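Local coordinates for protein cDNA FLJ56608, highly similar to Homo sapiens chloride channel, calcium activated, family member 1 (CLCA1), mRNA (Homo sapiens, PDB 6PYO) that may mediate calcium-activated chloride conductance and regulate mucus production, with this chain forming its calcium-binding von Willebrand factor type A domain, at residues Val49-Val57 with Ser82-Ser93; Thr104-Asp114 with Ser130-Gly140. All coordinates share one frame; numbering follows the deposited sequence.

Overall arrangement
Both contacts involve the central sheet of one von Willebrand factor A domain: contact 2 lies within it, and contact 1 lays a loop and a helix on it. Contact 1 sets helix 87-99 and the metal-binding loop before it against the hairpin of strands 45-51 and 55-63. It is buried around F51 and G90 but reaches the surface at S53 and loop 82-84, and again at V57. Contact 2, nearer the centre of the chain and mostly buried, pairs strands 108-113 and 133-138 in parallel. Its chemistry is mainly a regular backbone ladder with a His-carboxylate bond beside it, whereas contact 1 relies on close packing, water and a metal ligand. The two meet where F51 and I87 pack on L111 and L91 reaches I109.

Contact 1 (Val49-Val57 with Ser82-Ser93); sequences VTFDSAAHV and SGGTSICSGLRS. With CA (calcium ion), chain C.
The metal-ion-dependent adhesion site of this von Willebrand factor A domain draws T85 from the loop 82-86, which lies against D52 and S53 and leads into a helix packed on F51 and A55. T85 OG1 binds the calcium ion at 2.2 Å, alongside S16, S18 and two waters. Beside this site D52 O accepts a weak, bent bond from S86 N (2.8 Å, 126°), and one water bridges S53 OG to G84 N. S86 is the N-cap residue, and its OG hydrogen-bonds S89 OG at 2.5 Å. The D52 carboxylate takes K15 as salt-bridge partner and closes an Asx turn with A54 N, while H56 NE2 donates to it. F51 CG sits between the backbone N and carbonyl carbon (chi1 68°), which lays the ring along I87, with CZ 3.9 Å from I87 CG1, while F51 CB rests on G90 CA at 4.0 Å, where the helix has no side chain. One turn on, A55 CB and S93 CB press together at 3.3 Å, and S93 OG meets V49 CG2 at 3.6 Å. F51 touches V12 and D14 of strand 8-14, I87 reaches strand 108-113, and the C88-C123 disulfide ties the helix to the loop before helix 124-130.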
loop_
_atom_site.group_PDB
_atom_site.type_symbol
_atom_site.label_atom_id
_atom_site.label_comp_id
_atom_site.label_asym_id
_atom_site.label_seq_id
_atom_site.Cartn_x
_atom_site.Cartn_y
_atom_site.Cartn_z
ATOM N N VAL A 49 -2.002 -2.035 5.554
ATOM C CA VAL A 49 -3.365 -2.445 5.242
ATOM C C VAL A 49 -3.292 -3.571 4.226
ATOM O O VAL A 49 -2.584 -3.447 3.230
ATOM C CB VAL A 49 -4.181 -1.264 4.687
ATOM C CG1 VAL A 49 -5.510 -1.719 4.117
ATOM C CG2 VAL A 49 -4.344 -0.216 5.773
ATOM N N THR A 50 -3.984 -4.689 4.494
ATOM C CA THR A 50 -4.283 -5.673 3.461
ATOM C C THR A 50 -5.703 -5.472 2.946
ATOM O O THR A 50 -6.552 -4.833 3.568
ATOM C CB THR A 50 -4.153 -7.112 3.956
ATOM O OG1 THR A 50 -4.855 -7.212 5.179
ATOM C CG2 THR A 50 -2.704 -7.494 4.141
ATOM N N PHE A 51 -5.982 -6.038 1.795
ATOM C CA PHE A 51 -7.344 -5.868 1.329
ATOM C C PHE A 51 -7.693 -7.040 0.429
ATOM O O PHE A 51 -6.829 -7.554 -0.298
ATOM C CB PHE A 51 -7.563 -4.535 0.603
ATOM C CG PHE A 51 -6.848 -4.441 -0.705
ATOM C CD1 PHE A 51 -7.458 -4.866 -1.891
ATOM C CD2 PHE A 51 -5.566 -3.916 -0.759
ATOM C CE1 PHE A 51 -6.788 -4.776 -3.097
ATOM C CE2 PHE A 51 -4.882 -3.826 -1.953
ATOM C CZ PHE A 51 -5.491 -4.246 -3.125
ATOM N N ASP A 52 -8.939 -7.471 0.566
ATOM C CA ASP A 52 -9.625 -8.287 -0.486
ATOM C C ASP A 52 -10.770 -7.411 -0.982
ATOM O O ASP A 52 -10.525 -6.332 -1.515
ATOM C CB ASP A 52 -10.012 -9.650 0.064
ATOM C CG ASP A 52 -10.453 -9.618 1.529
ATOM O OD1 ASP A 52 -11.445 -8.913 1.855
ATOM O OD2 ASP A 52 -9.801 -10.292 2.355
ATOM N N SER A 53 -12.024 -7.859 -0.835
ATOM C CA SER A 53 -13.194 -7.008 -1.054
ATOM C C SER A 53 -13.345 -5.941 0.023
ATOM O O SER A 53 -14.043 -4.951 -0.201
ATOM C CB SER A 53 -14.490 -7.869 -1.119
ATOM O OG SER A 53 -14.687 -8.644 0.061
ATOM N N ALA A 54 -12.678 -6.097 1.161
ATOM C CA ALA A 54 -12.649 -5.101 2.224
ATOM C C ALA A 54 -11.214 -4.959 2.726
ATOM O O ALA A 54 -10.356 -5.812 2.469
ATOM C CB ALA A 54 -13.601 -5.508 3.374
ATOM N N ALA A 55 -10.956 -3.903 3.489
ATOM C CA ALA A 55 -9.608 -3.619 3.988
ATOM C C ALA A 55 -9.429 -4.129 5.415
ATOM O O ALA A 55 -10.348 -4.047 6.229
ATOM C CB ALA A 55 -9.308 -2.118 3.961
ATOM N N HIS A 56 -8.225 -4.614 5.721
ATOM C CA HIS A 56 -7.881 -5.107 7.050
ATOM C C HIS A 56 -6.629 -4.374 7.518
ATOM O O HIS A 56 -5.549 -4.526 6.932
ATOM C CB HIS A 56 -7.699 -6.632 7.026
ATOM C CG HIS A 56 -8.793 -7.339 6.272
ATOM N ND1 HIS A 56 -10.078 -7.455 6.758
ATOM C CD2 HIS A 56 -8.807 -7.901 5.038
ATOM C CE1 HIS A 56 -10.831 -8.065 5.859
ATOM N NE2 HIS A 56 -10.081 -8.357 4.813
ATOM N N VAL A 57 -6.767 -3.576 8.572
ATOM C CA VAL A 57 -5.601 -2.877 9.121
ATOM C C VAL A 57 -4.700 -3.902 9.796
ATOM O O VAL A 57 -5.060 -4.450 10.835
ATOM C CB VAL A 57 -6.005 -1.775 10.101
ATOM C CG1 VAL A 57 -4.751 -1.011 10.600
ATOM C CG2 VAL A 57 -6.979 -0.796 9.409
ATOM N N SER A 82 -7.093 -14.806 -0.992
ATOM C CA SER A 82 -8.477 -15.237 -1.094
ATOM C C SER A 82 -9.361 -14.002 -1.051
ATOM O O SER A 82 -8.969 -12.953 -0.533
ATOM C CB SER A 82 -8.848 -16.192 0.047
ATOM O OG SER A 82 -9.230 -15.461 1.187
ATOM N N GLY A 83 -10.567 -14.144 -1.588
ATOM C CA GLY A 83 -11.563 -13.098 -1.509
ATOM C C GLY A 83 -11.543 -12.235 -2.749
ATOM O O GLY A 83 -10.800 -12.467 -3.707
ATOM N N GLY A 84 -12.415 -11.241 -2.736
ATOM C CA GLY A 84 -12.547 -10.360 -3.869
ATOM C C GLY A 84 -11.560 -9.214 -3.784
ATOM O O GLY A 84 -10.691 -9.147 -2.914
ATOM N N THR A 85 -11.726 -8.283 -4.706
ATOM C CA THR A 85 -10.761 -7.232 -4.951
ATOM C C THR A 85 -11.436 -5.875 -4.816
ATOM O O THR A 85 -12.430 -5.611 -5.495
ATOM C CB THR A 85 -10.156 -7.356 -6.332
ATOM O OG1 THR A 85 -9.531 -8.639 -6.469
ATOM C CG2 THR A 85 -9.080 -6.261 -6.511
ATOM N N SER A 86 -10.873 -5.002 -3.956
ATOM C CA SER A 86 -11.260 -3.589 -3.955
ATOM C C SER A 86 -10.029 -2.743 -3.583
ATOM O O SER A 86 -9.755 -2.495 -2.406
ATOM C CB SER A 86 -12.431 -3.334 -3.018
ATOM O OG SER A 86 -12.751 -1.954 -2.991
ATOM N N ILE A 87 -9.309 -2.287 -4.610
ATOM C CA ILE A 87 -8.201 -1.364 -4.372
ATOM C C ILE A 87 -8.699 -0.166 -3.585
ATOM O O ILE A 87 -8.049 0.296 -2.637
ATOM C CB ILE A 87 -7.538 -0.951 -5.699
ATOM C CG1 ILE A 87 -6.743 -2.147 -6.222
ATOM C CG2 ILE A 87 -6.670 0.284 -5.465
ATOM C CD1 ILE A 87 -6.070 -1.937 -7.542
ATOM N N CYS A 88 -9.881 0.340 -3.944
ATOM C CA CYS A 88 -10.370 1.565 -3.330
ATOM C C CYS A 88 -10.631 1.379 -1.853
ATOM O O CYS A 88 -10.355 2.291 -1.063
ATOM C CB CYS A 88 -11.623 2.075 -4.052
ATOM S SG CYS A 88 -11.214 2.909 -5.637
ATOM N N SER A 89 -11.143 0.204 -1.441
ATOM C CA SER A 89 -11.288 -0.048 -0.008
ATOM C C SER A 89 -9.945 0.026 0.706
ATOM O O SER A 89 -9.864 0.488 1.852
ATOM C CB SER A 89 -11.893 -1.435 0.274
ATOM O OG SER A 89 -13.051 -1.660 -0.495
ATOM N N GLY A 90 -8.901 -0.542 0.083
ATOM C CA GLY A 90 -7.591 -0.522 0.693
ATOM C C GLY A 90 -7.038 0.888 0.815
ATOM O O GLY A 90 -6.468 1.246 1.844
ATOM N N LEU A 91 -7.238 1.723 -0.220
ATOM C CA LEU A 91 -6.740 3.098 -0.161
ATOM C C LEU A 91 -7.514 3.934 0.856
ATOM O O LEU A 91 -6.915 4.673 1.651
ATOM C CB LEU A 91 -6.786 3.736 -1.544
ATOM C CG LEU A 91 -5.951 3.072 -2.628
ATOM C CD1 LEU A 91 -6.173 3.743 -3.980
ATOM C CD2 LEU A 91 -4.461 3.067 -2.258
ATOM N N ARG A 92 -8.840 3.822 0.876
ATOM C CA ARG A 92 -9.617 4.535 1.891
ATOM C C ARG A 92 -9.158 4.148 3.288
ATOM O O ARG A 92 -9.013 5.006 4.173
ATOM C CB ARG A 92 -11.120 4.240 1.720
ATOM C CG ARG A 92 -11.835 5.059 0.646
ATOM C CD ARG A 92 -13.134 4.383 0.158
ATOM N NE ARG A 92 -13.506 4.898 -1.156
ATOM C CZ ARG A 92 -14.222 4.242 -2.063
ATOM N NH1 ARG A 92 -14.673 3.023 -1.810
ATOM N NH2 ARG A 92 -14.474 4.817 -3.233
ATOM N N SER A 93 -8.952 2.846 3.519
ATOM C CA SER A 93 -8.467 2.422 4.830
ATOM C C SER A 93 -7.082 3.000 5.139
ATOM O O SER A 93 -6.807 3.409 6.272
ATOM C CB SER A 93 -8.448 0.903 4.885
ATOM O OG SER A 93 -7.878 0.456 6.081
HETATM CA CA CA C . -7.854 -9.671 -7.336
HETATM O O HOH W 1 -13.968 -11.110 -0.383
HETATM O O HOH W 2 -8.962 -9.427 -9.454
HETATM O O HOH W 3 -6.290 -7.904 -7.510
#

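Contact 2 (Thr104-Asp114 with Ser130-Gly140); sequences TDGSEIVLLTD and SGAIIHTVALG
I109 and L111 of strand 108-113 exchange backbone hydrogen bonds with I133, H135 and V137 of the parallel strand 133-138. The ladder opens with I133 N to S107 O and continues with I109 N to I133 O (2.8 Å), through T113 N to V137 O (3.1 Å), ending with L139 N to T113 O. At its start a type II turn, T104-S107, meets the end of helix 124-130: T104 OG1 donates to S130 O at 2.8 Å, and G106 N comes to G131 O from above the carbonyl plane. These strands and helix 124-130 form a beta-alpha-beta crossover of the Rossmann-like sheet. Among charged and polar side chains, H135 NE2 gives its hydrogen, in the ring plane, to the anti lone pair of E108 OE1 (2.7 Å), with ring and carboxylate 76° apart. R7 forms a salt bridge with E108 OE2, and H135 ND1 is hydrogen-bonded to L157 N, so the ring is fixed from two sides. D114 OD2 hydrogen-bonds the calcium ligand S18 and forms a salt bridge with R24. Apolar contacts join I109 CG2 to I134 CG2 (4.1 Å) and L112 CB to L139 CD1 (4.0 Å). I109 packs on helix 87-99, L111 on helix 145-152 and L112 on helix 24-39.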
loop_
_atom_site.group_PDB
_atom_site.type_symbol
_atom_site.label_atom_id
_atom_site.label_comp_id
_atom_site.label_asym_id
_atom_site.label_seq_id
_atom_site.Cartn_x
_atom_site.Cartn_y
_atom_site.Cartn_z
ATOM N N THR A 104 -2.867 13.500 5.072
ATOM C CA THR A 104 -2.411 12.632 3.999
ATOM C C THR A 104 -1.612 13.380 2.939
ATOM O O THR A 104 -0.835 12.755 2.209
ATOM C CB THR A 104 -3.608 11.934 3.340
ATOM O OG1 THR A 104 -4.664 12.885 3.129
ATOM C CG2 THR A 104 -4.120 10.823 4.221
ATOM N N ASP A 105 -1.735 14.698 2.867
ATOM C CA ASP A 105 -0.972 15.471 1.870
ATOM C C ASP A 105 0.534 15.296 2.084
ATOM O O ASP A 105 1.078 15.679 3.122
ATOM C CB ASP A 105 -1.354 16.953 1.940
ATOM C CG ASP A 105 -1.147 17.707 0.593
ATOM O OD1 ASP A 105 -0.241 17.350 -0.216
ATOM O OD2 ASP A 105 -1.902 18.683 0.351
ATOM N N GLY A 106 1.209 14.738 1.093
ATOM C CA GLY A 106 2.606 14.394 1.211
ATOM C C GLY A 106 2.908 13.075 1.889
ATOM O O GLY A 106 4.084 12.715 1.989
ATOM N N SER A 107 1.900 12.347 2.368
ATOM C CA SER A 107 2.081 10.961 2.770
ATOM C C SER A 107 2.155 10.061 1.537
ATOM O O SER A 107 1.775 10.445 0.432
ATOM C CB SER A 107 0.950 10.517 3.706
ATOM O OG SER A 107 -0.258 10.320 2.995
ATOM N N GLU A 108 2.709 8.871 1.730
ATOM C CA GLU A 108 2.887 7.897 0.674
ATOM C C GLU A 108 2.087 6.612 0.931
ATOM O O GLU A 108 1.991 6.138 2.070
ATOM C CB GLU A 108 4.354 7.567 0.538
ATOM C CG GLU A 108 5.246 8.785 0.101
ATOM C CD GLU A 108 6.718 8.487 0.229
ATOM O OE1 GLU A 108 7.274 7.805 -0.668
ATOM O OE2 GLU A 108 7.328 8.886 1.262
ATOM N N ILE A 109 1.519 6.061 -0.142
ATOM C CA ILE A 109 0.966 4.706 -0.188
ATOM C C ILE A 109 1.865 3.865 -1.102
ATOM O O ILE A 109 2.279 4.321 -2.176
ATOM C CB ILE A 109 -0.482 4.724 -0.694
ATOM C CG1 ILE A 109 -1.459 5.086 0.430
ATOM C CG2 ILE A 109 -0.820 3.379 -1.282
ATOM C CD1 ILE A 109 -1.204 6.387 1.074
ATOM N N VAL A 110 2.250 2.685 -0.639
ATOM C CA VAL A 110 2.906 1.689 -1.481
ATOM C C VAL A 110 1.823 0.642 -1.772
ATOM O O VAL A 110 1.463 -0.155 -0.893
ATOM C CB VAL A 110 4.146 1.078 -0.817
ATOM C CG1 VAL A 110 4.774 0.025 -1.724
ATOM C CG2 VAL A 110 5.202 2.200 -0.516
ATOM N N LEU A 111 1.305 0.654 -2.993
ATOM C CA LEU A 111 0.215 -0.219 -3.436
ATOM C C LEU A 111 0.799 -1.409 -4.179
ATOM O O LEU A 111 1.308 -1.266 -5.302
ATOM C CB LEU A 111 -0.753 0.550 -4.328
ATOM C CG LEU A 111 -1.974 -0.219 -4.858
ATOM C CD1 LEU A 111 -2.686 -0.934 -3.707
ATOM C CD2 LEU A 111 -2.895 0.767 -5.554
ATOM N N LEU A 112 0.754 -2.582 -3.552
ATOM C CA LEU A 112 1.297 -3.793 -4.151
ATOM C C LEU A 112 0.083 -4.626 -4.601
ATOM O O LEU A 112 -0.724 -5.084 -3.766
ATOM C CB LEU A 112 2.206 -4.553 -3.178
ATOM C CG LEU A 112 3.405 -3.764 -2.584
ATOM C CD1 LEU A 112 4.298 -4.599 -1.690
ATOM C CD2 LEU A 112 4.264 -3.159 -3.660
ATOM N N THR A 113 -0.083 -4.770 -5.911
ATOM C CA THR A 113 -1.295 -5.448 -6.391
ATOM C C THR A 113 -1.054 -6.002 -7.778
ATOM O O THR A 113 -0.188 -5.507 -8.513
ATOM C CB THR A 113 -2.493 -4.486 -6.439
ATOM O OG1 THR A 113 -3.663 -5.125 -6.972
ATOM C CG2 THR A 113 -2.143 -3.305 -7.367
ATOM N N ASP A 114 -1.876 -7.012 -8.161
ATOM C CA ASP A 114 -1.894 -7.414 -9.569
ATOM C C ASP A 114 -2.702 -6.449 -10.433
ATOM O O ASP A 114 -2.649 -6.539 -11.666
ATOM C CB ASP A 114 -2.395 -8.868 -9.764
ATOM C CG ASP A 114 -3.810 -9.128 -9.268
ATOM O OD1 ASP A 114 -4.679 -8.241 -9.228
ATOM O OD2 ASP A 114 -4.044 -10.290 -8.919
ATOM N N SER A 130 -6.728 13.691 -1.328
ATOM C CA SER A 130 -5.907 13.317 -0.182
ATOM C C SER A 130 -4.555 14.014 -0.216
ATOM O O SER A 130 -4.008 14.326 0.843
ATOM C CB SER A 130 -5.724 11.803 -0.121
ATOM O OG SER A 130 -4.795 11.322 -1.080
ATOM N N GLY A 131 -4.019 14.271 -1.415
ATOM C CA GLY A 131 -2.668 14.759 -1.570
ATOM C C GLY A 131 -1.613 13.706 -1.339
ATOM O O GLY A 131 -0.422 14.033 -1.375
ATOM N N ALA A 132 -2.023 12.463 -1.065
ATOM C CA ALA A 132 -1.101 11.356 -0.916
ATOM C C ALA A 132 -0.405 11.075 -2.241
ATOM O O ALA A 132 -0.874 11.443 -3.316
ATOM C CB ALA A 132 -1.827 10.097 -0.422
ATOM N N ILE A 133 0.750 10.438 -2.131
ATOM C CA ILE A 133 1.572 9.986 -3.250
ATOM C C ILE A 133 1.369 8.492 -3.330
ATOM O O ILE A 133 1.705 7.785 -2.376
ATOM C CB ILE A 133 3.055 10.297 -2.992
ATOM C CG1 ILE A 133 3.297 11.798 -2.831
ATOM C CG2 ILE A 133 3.988 9.765 -4.063
ATOM C CD1 ILE A 133 4.462 12.108 -1.808
ATOM N N ILE A 134 0.819 7.987 -4.428
ATOM C CA ILE A 134 0.586 6.557 -4.557
ATOM C C ILE A 134 1.658 5.943 -5.462
ATOM O O ILE A 134 1.688 6.188 -6.671
ATOM C CB ILE A 134 -0.825 6.262 -5.080
ATOM C CG1 ILE A 134 -1.889 6.872 -4.163
ATOM C CG2 ILE A 134 -1.056 4.776 -5.110
ATOM C CD1 ILE A 134 -3.205 7.141 -4.843
ATOM N N HIS A 135 2.547 5.145 -4.871
ATOM C CA HIS A 135 3.454 4.265 -5.598
ATOM C C HIS A 135 2.717 2.959 -5.860
ATOM O O HIS A 135 2.063 2.419 -4.960
ATOM C CB HIS A 135 4.705 3.993 -4.773
ATOM C CG HIS A 135 5.347 5.228 -4.218
ATOM N ND1 HIS A 135 5.950 6.178 -5.019
ATOM C CD2 HIS A 135 5.536 5.642 -2.941
ATOM C CE1 HIS A 135 6.452 7.139 -4.261
ATOM N NE2 HIS A 135 6.172 6.860 -2.998
ATOM N N THR A 136 2.808 2.460 -7.085
ATOM C CA THR A 136 2.164 1.211 -7.476
ATOM C C THR A 136 3.228 0.232 -7.949
ATOM O O THR A 136 4.148 0.607 -8.682
ATOM C CB THR A 136 1.097 1.448 -8.564
ATOM O OG1 THR A 136 1.693 2.039 -9.732
ATOM C CG2 THR A 136 0.012 2.373 -8.061
ATOM N N VAL A 137 3.134 -0.999 -7.470
ATOM C CA VAL A 137 3.905 -2.125 -7.966
ATOM C C VAL A 137 2.889 -3.117 -8.532
ATOM O O VAL A 137 2.064 -3.689 -7.790
ATOM C CB VAL A 137 4.780 -2.765 -6.887
ATOM C CG1 VAL A 137 5.759 -3.744 -7.530
ATOM C CG2 VAL A 137 5.561 -1.705 -6.119
ATOM N N ALA A 138 2.916 -3.277 -9.853
ATOM C CA ALA A 138 2.044 -4.209 -10.552
ATOM C C ALA A 138 2.662 -5.596 -10.483
ATOM O O ALA A 138 3.793 -5.791 -10.924
ATOM C CB ALA A 138 1.854 -3.762 -11.999
ATOM N N LEU A 139 1.949 -6.559 -9.901
ATOM C CA LEU A 139 2.511 -7.889 -9.697
ATOM C C LEU A 139 1.986 -8.902 -10.710
ATOM O O LEU A 139 2.431 -10.053 -10.725
ATOM C CB LEU A 139 2.222 -8.343 -8.258
ATOM C CG LEU A 139 2.936 -7.427 -7.251
ATOM C CD1 LEU A 139 2.415 -7.567 -5.865
ATOM C CD2 LEU A 139 4.456 -7.689 -7.295
ATOM N N GLY A 140 1.066 -8.495 -11.558
ATOM C CA GLY A 140 0.631 -9.317 -12.653
ATOM C C GLY A 140 0.716 -8.519 -13.933
ATOM O O GLY A 140 1.012 -7.316 -13.917
HETATM O O HOH W 4 0.432 16.309 -2.328
#